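Local coordinates for protein purine nucleoside phosphorylase (Anopheles gambiae, PDB 2P4S) that catalyses the phosphorolysis of inosine, guanosine and their 2'-deoxy forms to free purine base and pentose 1-phosphate in purine salvage, at residues 101-106 with 189-194; 220-225 with 305-310; 258-263 with 272-277; 329-334 with 338-343. All blocks are in the same frame, centred on the assembly; numbering follows the deposited sequence.

How the interactions relate
Along the chain, interaction 1 closes before interaction 2 opens, interaction 3 falls within the span between the two segments of interaction 2, and interaction 4 comes last. Interactions 2 and 3 are joined directly: strand 214-221 leads into segment 220-225, its neighbour 272-279 holds segment 272-277, and Tyr-277 of interaction 3 packs on Val-307 of interaction 2. Their centres are 19 Å apart. Interaction 1 joins two helices at the far end of the subunit, about 40 Å centre to centre from interaction 4. Interactions 2 and 4 include parts of the phosphate site and the nucleoside-analogue pocket, respectively, and both touch the third subunit of the trimer, whereas interaction 3 lies away from the annotated sites.

Interaction 1 (101-106 with 189-194); sequences YLLERT and HLIGCT
No flat group takes part where Leu-102 and Leu-103 meet Ile-191; the flat groups of the first helix are paired with each other instead. Arg-105 folds back over Tyr-101, laying one face of its guanidinium on the ring atom CE1, which sits 3.4 Å above the guanidinium plane and over its centre, while Arg-105 CD rests near the rim of one ring face. At the guanidinium edge, NH1 reaches Tyr-101 O at 2.8 Å, in both the carbonyl and the guanidinium planes, a bond that would hold the group flat against the ring.

The contact between the helices is purely apolar. The CG1 branch of Ile-191 lies beside its own backbone N (chi1 -74°), which lets CG1 run alongside Leu-103 in the opposite direction, 4.0 Å from Leu-103 CG. Beyond it, Ile-191 CD1 meets Leu-102 CD1 at 4.1 Å, these two side chains crossing at about a right angle. Just after Ile-191, Gly-192 ends its helix in a Schellman motif.

Leu-102 and Ile-191 share a further neighbour, Phe-155 of strand 152-158, and Ile-191 also touches Met-164 of strand 161-167; the ends of helices 92-105 and 178-191 thus pack against these adjacent antiparallel strands.

Interaction 2 (220-225 with 305-310); sequences HINLMG and STVHEI. With PO4 (phosphate ion), chain D.
Val-307 makes both apolar contacts with the 220-225 segment, one methyl serving two flat partners. Its CG1 stands over the centre of the His-220 ring, 3.8 Å from the centroid and 9° off the ring normal, a CH-pi contact, and also packs 3.5 Å from the amide carbon CG of Asn-222. The second methyl, CG2, meets the same ring near its root, 3.8 Å from His-220 CG. With its CG squeezed between backbone N and carbonyl carbon (chi1 68°), His-220 turns its ring back over the valine, and ND1 is hydrogen-bonded to Tyr-251 OH.

The contact joins two helix starts in the phosphorylase fold. Asn-222, N-cap of helix 223-226, which follows strand 214-221, accepts from Gly-225 N at 3.1 Å, the donor lying well above the amide plane of OD1. Helix 307-315 begins after Thr-306, whose hydroxyl makes no capping bond.

Polar links are indirect or lead elsewhere. One water lies in the plane of the His-308 ring, 3.0 Å from ND1, and donates a weak bond to Asn-222 OD1. Ser-305 OG accepts from Thr-306 OG1 and donates to phosphate O3 at 2.7 Å, joining Ser-118, Arg-169 and Ala-201 around the anion. On the trimer interface, Asn-222 N bonds to Glu-290 of the second subunit.

Interaction 3 (258-263 with 272-277); sequences QAKVIA and LREGVY
Lys-260 and Ala-263 of helix 253-265 straddle the end of Leu-272, the first residue of strand 272-279. The helix lies on the crossover of a beta-alpha-beta unit, between the parallel neighbouring strands 214-221 and 272-279. Its segment runs nearly antiparallel to that of the returning strand, at 164° with the axes 9.8 Å apart.

In sequence order, Ala-259 comes first. Its carbonyl O lies 4.0 Å from Leu-272 CD2, and its side chain faces inward to Leu-216 and Phe-321 of the sheet and Phe-359 of helix 353-370. Lys-260 follows with two roles: the start of the chain is apolar, CG lying 3.8 Å from Leu-272 CD2 as the two side chains cross at about a right angle, and the rest stretches out, every torsion beyond CB near 180°, past the leucine to Glu-274. One turn after Ala-259, Ala-263 presents its CB to the same Leu-272 CD2 at 3.6 Å, so a single methyl is touched by three helix residues.

The polar end lies beside this apolar patch. Glu-274, its chain extended to CD and close to Lys-218, answers with a salt bridge in which Lys-260 NZ stands 2.9 Å from Glu-274 OE1, approaching from 45° out of the carboxylate plane.

Interaction 4 (329-334 with 338-343); sequences MCTMSY and EEHCHD. With DIH (7-[[(3R,4R)-3-(hydroxymethyl)-4-oxidanyl-pyrrolidin-1-ium-1-yl]methyl]-3,5-dihydropyrrolo[3,2-d]pyrimidin-4-one), chain F.
Thr-331, Glu-338 and His-340 form the tight part of this contact. Thr-331 OG1, lying beside its own backbone N (chi1 -46°), donates to the anti lone pair of Glu-338 OE2 at 2.6 Å, while Glu-338 OE1 bonds to Ala-248 N of the third subunit; both carboxylate oxygens are therefore engaged. Glu-338 CG lies 3.6 Å above one face of the His-340 ring, towards its rim, and Met-329 O comes in at the ring edge, 3.2 Å from CE1.

The two segments lie in the loop that leads from strand 319-329 into helix 342-350, and the second brings His-342 into the ligand pocket. Here His-342 ND1 meets O5' of the bound inhibitor at 2.6 Å, in the ring plane, with NE2 fixed by Ala-147 O and Phe-244 of the third subunit meeting the ring.

On the side of the Thr-331 backbone the link is made by a water instead of direct contact: it bridges Thr-331 N, at 2.9 Å, and His-340 NE2, at 2.8 Å, while Glu-339 is exposed to solvent.

Interaction 1 (101-106 with 189-194)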
loop_
_atom_site.group_PDB
_atom_site.type_symbol
_atom_site.label_atom_id
_atom_site.label_comp_id
_atom_site.label_asym_id
_atom_site.label_seq_id
_atom_site.Cartn_x
_atom_site.Cartn_y
_atom_site.Cartn_z
ATOM N N TYR A 101 19.761 -9.606 -28.367
ATOM C CA TYR A 101 19.418 -8.601 -29.373
ATOM C C TYR A 101 20.378 -7.416 -29.365
ATOM O O TYR A 101 20.854 -6.956 -30.405
ATOM C CB TYR A 101 17.977 -8.096 -29.172
ATOM C CG TYR A 101 17.587 -7.032 -30.157
ATOM C CD1 TYR A 101 17.044 -7.375 -31.413
ATOM C CD2 TYR A 101 17.779 -5.680 -29.860
ATOM C CE1 TYR A 101 16.710 -6.399 -32.342
ATOM C CE2 TYR A 101 17.455 -4.690 -30.776
ATOM C CZ TYR A 101 16.905 -5.063 -32.034
ATOM O OH TYR A 101 16.604 -4.072 -32.962
ATOM N N LEU A 102 20.624 -6.882 -28.184
ATOM C CA LEU A 102 21.514 -5.720 -28.057
ATOM C C LEU A 102 22.998 -6.129 -28.206
ATOM O O LEU A 102 23.774 -5.429 -28.825
ATOM C CB LEU A 102 21.259 -5.040 -26.691
ATOM C CG LEU A 102 19.834 -4.460 -26.481
ATOM C CD1 LEU A 102 19.498 -4.225 -24.993
ATOM C CD2 LEU A 102 19.721 -3.180 -27.269
ATOM N N LEU A 103 23.382 -7.245 -27.608
ATOM C CA LEU A 103 24.773 -7.713 -27.658
ATOM C C LEU A 103 25.235 -7.995 -29.095
ATOM O O LEU A 103 26.403 -7.808 -29.389
ATOM C CB LEU A 103 24.955 -8.970 -26.809
ATOM C CG LEU A 103 24.911 -8.816 -25.284
ATOM C CD1 LEU A 103 24.861 -10.206 -24.614
ATOM C CD2 LEU A 103 26.067 -7.998 -24.789
ATOM N N GLU A 104 24.293 -8.432 -29.954
ATOM C CA GLU A 104 24.475 -8.611 -31.410
ATOM C C GLU A 104 24.656 -7.314 -32.164
ATOM O O GLU A 104 25.302 -7.278 -33.222
ATOM C CB GLU A 104 23.305 -9.420 -31.991
ATOM C CG GLU A 104 23.451 -10.917 -31.616
ATOM C CD GLU A 104 22.278 -11.809 -32.051
ATOM O OE1 GLU A 104 21.210 -11.280 -32.492
ATOM O OE2 GLU A 104 22.420 -13.062 -31.903
ATOM N N ARG A 105 24.155 -6.221 -31.597
ATOM C CA ARG A 105 24.160 -4.932 -32.297
ATOM C C ARG A 105 25.106 -3.867 -31.751
ATOM O O ARG A 105 25.134 -2.750 -32.246
ATOM C CB ARG A 105 22.722 -4.407 -32.430
ATOM C CG ARG A 105 21.943 -5.297 -33.347
ATOM C CD ARG A 105 20.444 -5.124 -33.256
ATOM N NE ARG A 105 19.805 -6.026 -34.209
ATOM C CZ ARG A 105 19.602 -7.324 -34.017
ATOM N NH1 ARG A 105 19.958 -7.920 -32.887
ATOM N NH2 ARG A 105 19.015 -8.037 -34.975
ATOM N N THR A 106 25.864 -4.201 -30.721
ATOM C CA THR A 106 26.948 -3.346 -30.267
ATOM C C THR A 106 28.117 -4.256 -29.891
ATOM O O THR A 106 27.915 -5.381 -29.412
ATOM C CB THR A 106 26.542 -2.379 -29.054
ATOM O OG1 THR A 106 27.641 -1.518 -28.720
ATOM C CG2 THR A 106 26.088 -3.150 -27.781
ATOM N N HIS A 189 22.163 -6.747 -16.289
ATOM C CA HIS A 189 22.856 -7.862 -15.667
ATOM C C HIS A 189 23.226 -8.943 -16.712
ATOM O O HIS A 189 24.387 -9.386 -16.798
ATOM C CB HIS A 189 21.942 -8.435 -14.577
ATOM C CG HIS A 189 22.350 -9.780 -14.061
ATOM N ND1 HIS A 189 23.505 -9.987 -13.329
ATOM C CD2 HIS A 189 21.710 -10.978 -14.105
ATOM C CE1 HIS A 189 23.577 -11.264 -12.991
ATOM N NE2 HIS A 189 22.494 -11.883 -13.440
ATOM N N LEU A 190 22.238 -9.373 -17.496
ATOM C CA LEU A 190 22.457 -10.409 -18.498
ATOM C C LEU A 190 23.539 -10.004 -19.510
ATOM O O LEU A 190 24.311 -10.828 -19.950
ATOM C CB LEU A 190 21.151 -10.748 -19.203
ATOM C CG LEU A 190 20.119 -11.505 -18.380
ATOM C CD1 LEU A 190 18.880 -11.760 -19.256
ATOM C CD2 LEU A 190 20.701 -12.814 -17.789
ATOM N N ILE A 191 23.589 -8.719 -19.846
ATOM C CA ILE A 191 24.665 -8.135 -20.648
ATOM C C ILE A 191 26.041 -8.102 -19.947
ATOM O O ILE A 191 27.050 -7.936 -20.621
ATOM C CB ILE A 191 24.232 -6.725 -21.101
ATOM C CG1 ILE A 191 23.175 -6.855 -22.226
ATOM C CG2 ILE A 191 25.434 -5.789 -21.441
ATOM C CD1 ILE A 191 22.473 -5.554 -22.541
ATOM N N GLY A 192 26.071 -8.233 -18.611
ATOM C CA GLY A 192 27.292 -8.190 -17.843
ATOM C C GLY A 192 27.556 -6.962 -16.980
ATOM O O GLY A 192 28.630 -6.863 -16.429
ATOM N N CYS A 193 26.621 -6.010 -16.866
ATOM C CA CYS A 193 26.754 -4.933 -15.852
ATOM C C CYS A 193 26.827 -5.508 -14.439
ATOM O O CYS A 193 25.969 -6.334 -14.043
ATOM C CB CYS A 193 25.619 -3.913 -15.937
ATOM S SG CYS A 193 25.526 -3.041 -17.499
ATOM N N THR A 194 27.855 -5.073 -13.690
ATOM C CA THR A 194 28.052 -5.481 -12.290
ATOM C C THR A 194 27.518 -4.379 -11.372
ATOM O O THR A 194 27.230 -4.607 -10.204
ATOM C CB THR A 194 29.586 -5.740 -11.933
ATOM O OG1 THR A 194 30.334 -4.602 -12.319
ATOM C CG2 THR A 194 30.182 -6.985 -12.631
#

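Interaction 2 (220-225 with 305-310)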
loop_
_atom_site.group_PDB
_atom_site.type_symbol
_atom_site.label_atom_id
_atom_site.label_comp_id
_atom_site.label_asym_id
_atom_site.label_seq_id
_atom_site.Cartn_x
_atom_site.Cartn_y
_atom_site.Cartn_z
ATOM N N HIS A 220 16.334 3.542 1.624
ATOM C CA HIS A 220 14.992 3.888 1.201
ATOM C C HIS A 220 13.939 3.236 2.138
ATOM O O HIS A 220 14.241 2.358 2.945
ATOM C CB HIS A 220 14.761 3.518 -0.300
ATOM C CG HIS A 220 14.744 2.046 -0.572
ATOM N ND1 HIS A 220 15.483 1.463 -1.580
ATOM C CD2 HIS A 220 14.099 1.035 0.055
ATOM C CE1 HIS A 220 15.268 0.158 -1.571
ATOM N NE2 HIS A 220 14.427 -0.125 -0.594
ATOM N N ILE A 221 12.701 3.694 2.010
ATOM C CA ILE A 221 11.566 3.087 2.686
ATOM C C ILE A 221 10.665 2.721 1.526
ATOM O O ILE A 221 10.201 3.623 0.797
ATOM C CB ILE A 221 10.838 4.073 3.673
ATOM C CG1 ILE A 221 11.706 4.345 4.921
ATOM C CG2 ILE A 221 9.499 3.434 4.132
ATOM C CD1 ILE A 221 11.324 5.604 5.791
ATOM N N ASN A 222 10.444 1.413 1.345
ATOM C CA ASN A 222 9.658 0.917 0.260
ATOM C C ASN A 222 8.195 0.731 0.702
ATOM O O ASN A 222 7.820 -0.361 1.055
ATOM C CB ASN A 222 10.218 -0.406 -0.326
ATOM C CG ASN A 222 9.486 -0.784 -1.601
ATOM O OD1 ASN A 222 8.639 0.000 -2.080
ATOM N ND2 ASN A 222 9.760 -1.962 -2.145
ATOM N N LEU A 223 7.408 1.807 0.703
ATOM C CA LEU A 223 5.997 1.776 1.073
ATOM C C LEU A 223 5.128 0.913 0.128
ATOM O O LEU A 223 4.188 0.243 0.575
ATOM C CB LEU A 223 5.456 3.208 1.116
ATOM C CG LEU A 223 6.024 4.175 2.170
ATOM C CD1 LEU A 223 5.336 5.544 2.055
ATOM C CD2 LEU A 223 5.815 3.546 3.573
ATOM N N MET A 224 5.473 0.909 -1.155
ATOM C CA MET A 224 4.825 0.040 -2.151
ATOM C C MET A 224 4.957 -1.402 -1.775
ATOM O O MET A 224 3.962 -2.114 -1.773
ATOM C CB MET A 224 5.394 0.250 -3.538
ATOM C CG MET A 224 5.154 1.615 -4.042
ATOM S SD MET A 224 5.672 1.773 -5.778
ATOM C CE MET A 224 4.856 3.317 -6.133
ATOM N N GLY A 225 6.187 -1.801 -1.439
ATOM C CA GLY A 225 6.511 -3.148 -1.000
ATOM C C GLY A 225 5.852 -3.587 0.288
ATOM O O GLY A 225 5.424 -4.729 0.377
ATOM N N SER A 305 10.199 6.629 -8.385
ATOM C CA SER A 305 10.893 5.650 -9.225
ATOM C C SER A 305 11.969 4.927 -8.425
ATOM O O SER A 305 11.956 4.995 -7.176
ATOM C CB SER A 305 11.493 6.349 -10.434
ATOM O OG SER A 305 12.638 7.086 -10.037
ATOM N N THR A 306 12.895 4.228 -9.112
ATOM C CA THR A 306 14.215 3.865 -8.483
ATOM C C THR A 306 14.224 2.689 -7.516
ATOM O O THR A 306 15.029 1.765 -7.682
ATOM C CB THR A 306 14.852 5.111 -7.786
ATOM O OG1 THR A 306 15.072 6.093 -8.788
ATOM C CG2 THR A 306 16.202 4.803 -7.090
ATOM N N VAL A 307 13.337 2.719 -6.527
ATOM C CA VAL A 307 13.384 1.742 -5.404
ATOM C C VAL A 307 13.350 0.281 -5.935
ATOM O O VAL A 307 14.168 -0.538 -5.555
ATOM C CB VAL A 307 12.251 2.033 -4.304
ATOM C CG1 VAL A 307 11.992 0.810 -3.392
ATOM C CG2 VAL A 307 12.634 3.199 -3.456
ATOM N N HIS A 308 12.403 0.013 -6.843
ATOM C CA HIS A 308 12.172 -1.302 -7.472
ATOM C C HIS A 308 13.252 -1.666 -8.470
ATOM O O HIS A 308 13.553 -2.834 -8.640
ATOM C CB HIS A 308 10.759 -1.363 -8.135
ATOM C CG HIS A 308 10.404 -0.133 -8.911
ATOM N ND1 HIS A 308 9.897 1.004 -8.316
ATOM C CD2 HIS A 308 10.538 0.161 -10.230
ATOM C CE1 HIS A 308 9.737 1.946 -9.235
ATOM N NE2 HIS A 308 10.149 1.466 -10.397
ATOM N N GLU A 309 13.828 -0.679 -9.141
ATOM C CA GLU A 309 15.049 -0.901 -9.928
ATOM C C GLU A 309 16.247 -1.387 -9.059
ATOM O O GLU A 309 16.972 -2.339 -9.415
ATOM C CB GLU A 309 15.428 0.405 -10.665
ATOM C CG GLU A 309 14.400 0.866 -11.701
ATOM C CD GLU A 309 14.415 2.380 -11.927
ATOM O OE1 GLU A 309 15.295 3.075 -11.372
ATOM O OE2 GLU A 309 13.553 2.892 -12.679
ATOM N N ILE A 310 16.490 -0.673 -7.962
ATOM C CA ILE A 310 17.477 -1.069 -6.963
ATOM C C ILE A 310 17.224 -2.456 -6.376
ATOM O O ILE A 310 18.141 -3.225 -6.232
ATOM C CB ILE A 310 17.584 0.017 -5.828
ATOM C CG1 ILE A 310 18.082 1.358 -6.432
ATOM C CG2 ILE A 310 18.513 -0.467 -4.704
ATOM C CD1 ILE A 310 19.631 1.409 -6.762
HETATM P P PO4 D . 12.224 10.436 -12.052
HETATM O O1 PO4 D . 13.458 11.276 -11.980
HETATM O O2 PO4 D . 12.365 9.491 -13.246
HETATM O O3 PO4 D . 12.005 9.594 -10.851
HETATM O O4 PO4 D . 11.053 11.360 -12.209
HETATM O O HOH W 1 8.910 0.530 -5.483
#

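Interaction 3 (258-263 with 272-277)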
loop_
_atom_site.group_PDB
_atom_site.type_symbol
_atom_site.label_atom_id
_atom_site.label_comp_id
_atom_site.label_asym_id
_atom_site.label_seq_id
_atom_site.Cartn_x
_atom_site.Cartn_y
_atom_site.Cartn_z
ATOM N N GLN A 258 33.078 7.720 -1.761
ATOM C CA GLN A 258 33.849 8.301 -2.890
ATOM C C GLN A 258 33.155 9.551 -3.483
ATOM O O GLN A 258 33.797 10.565 -3.807
ATOM C CB GLN A 258 34.164 7.224 -3.959
ATOM C CG GLN A 258 35.008 7.724 -5.157
ATOM C CD GLN A 258 36.388 8.333 -4.755
ATOM O OE1 GLN A 258 36.888 8.103 -3.650
ATOM N NE2 GLN A 258 36.997 9.113 -5.674
ATOM N N ALA A 259 31.833 9.476 -3.608
ATOM C CA ALA A 259 30.974 10.624 -3.978
ATOM C C ALA A 259 31.199 11.872 -3.128
ATOM O O ALA A 259 31.206 13.008 -3.632
ATOM C CB ALA A 259 29.478 10.186 -3.931
ATOM N N LYS A 260 31.386 11.680 -1.832
ATOM C CA LYS A 260 31.655 12.806 -0.948
ATOM C C LYS A 260 33.046 13.421 -1.227
ATOM O O LYS A 260 33.230 14.624 -1.115
ATOM C CB LYS A 260 31.534 12.388 0.515
ATOM C CG LYS A 260 30.142 11.984 0.967
ATOM C CD LYS A 260 30.174 11.286 2.341
ATOM C CE LYS A 260 28.769 11.050 2.860
ATOM N NZ LYS A 260 28.680 10.265 4.178
ATOM N N VAL A 261 34.006 12.573 -1.581
ATOM C CA VAL A 261 35.344 12.993 -1.984
ATOM C C VAL A 261 35.320 13.726 -3.338
ATOM O O VAL A 261 35.913 14.819 -3.460
ATOM C CB VAL A 261 36.298 11.774 -2.049
ATOM C CG1 VAL A 261 37.672 12.201 -2.574
ATOM C CG2 VAL A 261 36.420 11.102 -0.652
ATOM N N ILE A 262 34.600 13.156 -4.322
ATOM C CA ILE A 262 34.368 13.806 -5.592
ATOM C C ILE A 262 33.653 15.146 -5.415
ATOM O O ILE A 262 34.017 16.138 -6.039
ATOM C CB ILE A 262 33.527 12.859 -6.557
ATOM C CG1 ILE A 262 34.329 11.585 -6.906
ATOM C CG2 ILE A 262 32.984 13.651 -7.746
ATOM C CD1 ILE A 262 33.465 10.324 -7.222
ATOM N N ALA A 263 32.633 15.197 -4.555
ATOM C CA ALA A 263 31.899 16.451 -4.343
ATOM C C ALA A 263 32.849 17.566 -4.008
ATOM O O ALA A 263 32.732 18.666 -4.559
ATOM C CB ALA A 263 30.830 16.314 -3.227
ATOM N N LEU A 272 25.893 18.836 -1.502
ATOM C CA LEU A 272 25.783 17.403 -1.386
ATOM C C LEU A 272 25.119 17.004 -0.057
ATOM O O LEU A 272 25.560 17.407 1.000
ATOM C CB LEU A 272 27.147 16.709 -1.509
ATOM C CG LEU A 272 27.055 15.194 -1.738
ATOM C CD1 LEU A 272 26.699 14.922 -3.228
ATOM C CD2 LEU A 272 28.317 14.473 -1.328
ATOM N N ARG A 273 24.069 16.181 -0.140
ATOM C CA ARG A 273 23.399 15.679 1.022
ATOM C C ARG A 273 23.502 14.161 0.975
ATOM O O ARG A 273 23.963 13.573 -0.030
ATOM C CB ARG A 273 21.895 16.087 1.015
ATOM C CG ARG A 273 21.615 17.554 0.760
ATOM C CD ARG A 273 21.989 18.396 2.005
ATOM N NE ARG A 273 21.886 19.822 1.711
ATOM C CZ ARG A 273 22.053 20.785 2.623
ATOM N NH1 ARG A 273 22.310 20.486 3.912
ATOM N NH2 ARG A 273 21.943 22.044 2.238
ATOM N N GLU A 274 22.972 13.544 2.008
ATOM C CA GLU A 274 22.889 12.097 2.089
ATOM C C GLU A 274 21.676 11.737 2.941
ATOM O O GLU A 274 21.567 12.199 4.067
ATOM C CB GLU A 274 24.118 11.540 2.744
ATOM C CG GLU A 274 24.134 10.026 2.676
ATOM C CD GLU A 274 25.354 9.410 3.364
ATOM O OE1 GLU A 274 25.809 9.933 4.424
ATOM O OE2 GLU A 274 25.853 8.392 2.820
ATOM N N GLY A 275 20.775 10.902 2.432
ATOM C CA GLY A 275 19.619 10.565 3.248
ATOM C C GLY A 275 18.734 9.543 2.604
ATOM O O GLY A 275 19.196 8.728 1.817
ATOM N N VAL A 276 17.469 9.544 3.031
ATOM C CA VAL A 276 16.545 8.445 2.804
ATOM C C VAL A 276 15.543 8.848 1.729
ATOM O O VAL A 276 14.907 9.924 1.815
ATOM C CB VAL A 276 15.859 7.999 4.163
ATOM C CG1 VAL A 276 14.780 6.890 3.952
ATOM C CG2 VAL A 276 16.951 7.587 5.283
ATOM N N TYR A 277 15.339 7.947 0.742
ATOM C CA TYR A 277 14.472 8.260 -0.433
ATOM C C TYR A 277 13.237 7.396 -0.336
ATOM O O TYR A 277 13.311 6.319 0.222
ATOM C CB TYR A 277 15.231 8.023 -1.726
ATOM C CG TYR A 277 14.396 8.029 -2.981
ATOM C CD1 TYR A 277 14.197 9.215 -3.707
ATOM C CD2 TYR A 277 13.873 6.829 -3.508
ATOM C CE1 TYR A 277 13.457 9.226 -4.880
ATOM C CE2 TYR A 277 13.133 6.832 -4.691
ATOM C CZ TYR A 277 12.938 8.024 -5.375
ATOM O OH TYR A 277 12.221 8.022 -6.552
#

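Interaction 4 (329-334 with 338-343)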
loop_
_atom_site.group_PDB
_atom_site.type_symbol
_atom_site.label_atom_id
_atom_site.label_comp_id
_atom_site.label_asym_id
_atom_site.label_seq_id
_atom_site.Cartn_x
_atom_site.Cartn_y
_atom_site.Cartn_z
ATOM N N MET A 329 11.374 21.951 -3.423
ATOM C CA MET A 329 11.146 21.698 -2.021
ATOM C C MET A 329 9.722 21.191 -1.903
ATOM O O MET A 329 8.840 21.658 -2.621
ATOM C CB MET A 329 11.381 22.990 -1.178
ATOM C CG MET A 329 12.863 23.464 -1.123
ATOM S SD MET A 329 14.051 22.102 -0.840
ATOM C CE MET A 329 13.752 21.708 0.887
ATOM N N CYS A 330 9.507 20.196 -1.048
ATOM C CA CYS A 330 8.148 19.739 -0.757
ATOM C C CYS A 330 7.410 20.877 -0.030
ATOM O O CYS A 330 8.021 21.614 0.763
ATOM C CB CYS A 330 8.187 18.516 0.146
ATOM S SG CYS A 330 8.812 17.077 -0.666
ATOM N N THR A 331 6.107 20.999 -0.284
ATOM C CA THR A 331 5.280 21.969 0.420
ATOM C C THR A 331 5.095 21.612 1.898
ATOM O O THR A 331 4.542 20.561 2.248
ATOM C CB THR A 331 3.894 22.156 -0.244
ATOM O OG1 THR A 331 4.060 22.303 -1.666
ATOM C CG2 THR A 331 3.185 23.434 0.330
ATOM N N MET A 332 5.507 22.523 2.768
ATOM C CA MET A 332 5.515 22.182 4.185
ATOM C C MET A 332 4.541 22.965 5.093
ATOM O O MET A 332 4.501 22.776 6.300
ATOM C CB MET A 332 6.961 22.215 4.665
ATOM C CG MET A 332 7.694 20.962 4.138
ATOM S SD MET A 332 9.349 21.377 4.365
ATOM C CE MET A 332 10.311 20.598 3.017
ATOM N N SER A 333 3.694 23.766 4.466
ATOM C CA SER A 333 2.825 24.660 5.168
ATOM C C SER A 333 1.594 24.968 4.311
ATOM O O SER A 333 1.704 25.026 3.090
ATOM C CB SER A 333 3.619 25.937 5.472
ATOM O OG SER A 333 2.785 27.061 5.463
ATOM N N TYR A 334 0.447 25.183 4.961
ATOM C CA TYR A 334 -0.802 25.572 4.291
ATOM C C TYR A 334 -0.752 27.014 3.801
ATOM O O TYR A 334 -1.591 27.435 2.993
ATOM C CB TYR A 334 -2.030 25.327 5.194
ATOM C CG TYR A 334 -2.196 23.874 5.503
ATOM C CD1 TYR A 334 -2.613 23.007 4.523
ATOM C CD2 TYR A 334 -1.876 23.346 6.771
ATOM C CE1 TYR A 334 -2.733 21.661 4.768
ATOM C CE2 TYR A 334 -1.992 21.989 7.014
ATOM C CZ TYR A 334 -2.437 21.157 6.005
ATOM O OH TYR A 334 -2.562 19.799 6.180
ATOM N N GLU A 338 2.727 27.197 -3.640
ATOM C CA GLU A 338 3.213 25.981 -4.256
ATOM C C GLU A 338 3.284 26.180 -5.755
ATOM O O GLU A 338 2.308 26.569 -6.390
ATOM C CB GLU A 338 2.328 24.785 -3.896
ATOM C CG GLU A 338 2.677 23.496 -4.626
ATOM C CD GLU A 338 1.756 22.361 -4.234
ATOM O OE1 GLU A 338 0.711 22.167 -4.913
ATOM O OE2 GLU A 338 2.049 21.695 -3.210
ATOM N N GLU A 339 4.460 25.912 -6.304
ATOM C CA GLU A 339 4.680 26.014 -7.737
ATOM C C GLU A 339 5.424 24.761 -8.232
ATOM O O GLU A 339 6.497 24.859 -8.812
ATOM C CB GLU A 339 5.460 27.311 -8.063
ATOM C CG GLU A 339 4.652 28.614 -7.799
ATOM C CD GLU A 339 5.518 29.899 -7.865
ATOM O OE1 GLU A 339 5.942 30.308 -8.990
ATOM O OE2 GLU A 339 5.757 30.502 -6.781
ATOM N N HIS A 340 4.864 23.582 -7.978
ATOM C CA HIS A 340 5.443 22.331 -8.488
ATOM C C HIS A 340 5.129 22.282 -9.969
ATOM O O HIS A 340 3.949 22.322 -10.342
ATOM C CB HIS A 340 4.825 21.098 -7.806
ATOM C CG HIS A 340 5.110 21.003 -6.341
ATOM N ND1 HIS A 340 6.262 21.506 -5.767
ATOM C CD2 HIS A 340 4.411 20.417 -5.337
ATOM C CE1 HIS A 340 6.250 21.253 -4.471
ATOM N NE2 HIS A 340 5.140 20.590 -4.184
ATOM N N CYS A 341 6.164 22.214 -10.805
ATOM C CA CYS A 341 5.990 22.202 -12.259
ATOM C C CYS A 341 7.006 21.255 -12.915
ATOM O O CYS A 341 8.220 21.405 -12.729
ATOM C CB CYS A 341 6.080 23.640 -12.818
ATOM S SG CYS A 341 6.183 23.747 -14.628
ATOM N N HIS A 342 6.495 20.269 -13.663
ATOM C CA HIS A 342 7.364 19.291 -14.298
ATOM C C HIS A 342 8.447 19.902 -15.200
ATOM O O HIS A 342 9.606 19.476 -15.140
ATOM C CB HIS A 342 6.586 18.212 -15.055
ATOM C CG HIS A 342 7.473 17.145 -15.638
ATOM N ND1 HIS A 342 8.234 16.308 -14.855
ATOM C CD2 HIS A 342 7.744 16.801 -16.924
ATOM C CE1 HIS A 342 8.902 15.463 -15.625
ATOM N NE2 HIS A 342 8.624 15.745 -16.888
ATOM N N ASP A 343 8.068 20.888 -16.018
ATOM C CA ASP A 343 9.010 21.611 -16.868
ATOM C C ASP A 343 10.138 22.257 -16.056
ATOM O O ASP A 343 11.298 22.130 -16.435
ATOM C CB ASP A 343 8.313 22.678 -17.750
ATOM C CG ASP A 343 7.493 22.068 -18.927
ATOM O OD1 ASP A 343 7.726 20.874 -19.317
ATOM O OD2 ASP A 343 6.599 22.798 -19.468
HETATM O "O5'" DIH F . 7.726 16.055 -12.293
HETATM C "C5'" DIH F . 7.139 14.768 -12.017
HETATM C "C4'" DIH F . 8.226 13.744 -12.234
HETATM C "C6'" DIH F . 9.490 14.076 -11.408
HETATM C "C3'" DIH F . 7.749 12.378 -11.790
HETATM O "O3'" DIH F . 8.346 11.399 -12.644
HETATM C "C2'" DIH F . 8.354 12.217 -10.407
HETATM N "N1'" DIH F . 9.695 12.862 -10.568
HETATM C C10 DIH F . 10.355 13.008 -9.262
HETATM C C9 DIH F . 9.926 14.142 -8.357
HETATM C C8 DIH F . 10.472 15.454 -8.367
HETATM N N7 DIH F . 9.860 16.182 -7.393
HETATM C C5 DIH F . 8.945 15.409 -6.752
HETATM C C6 DIH F . 8.032 15.616 -5.592
HETATM O O6 DIH F . 7.949 16.758 -4.977
HETATM N N1 DIH F . 7.292 14.545 -5.238
HETATM C C2 DIH F . 7.348 13.335 -5.873
HETATM N N3 DIH F . 8.182 13.102 -6.898
HETATM C C4 DIH F . 8.983 14.131 -7.335
HETATM O O HOH W 2 4.744 19.061 -1.928
#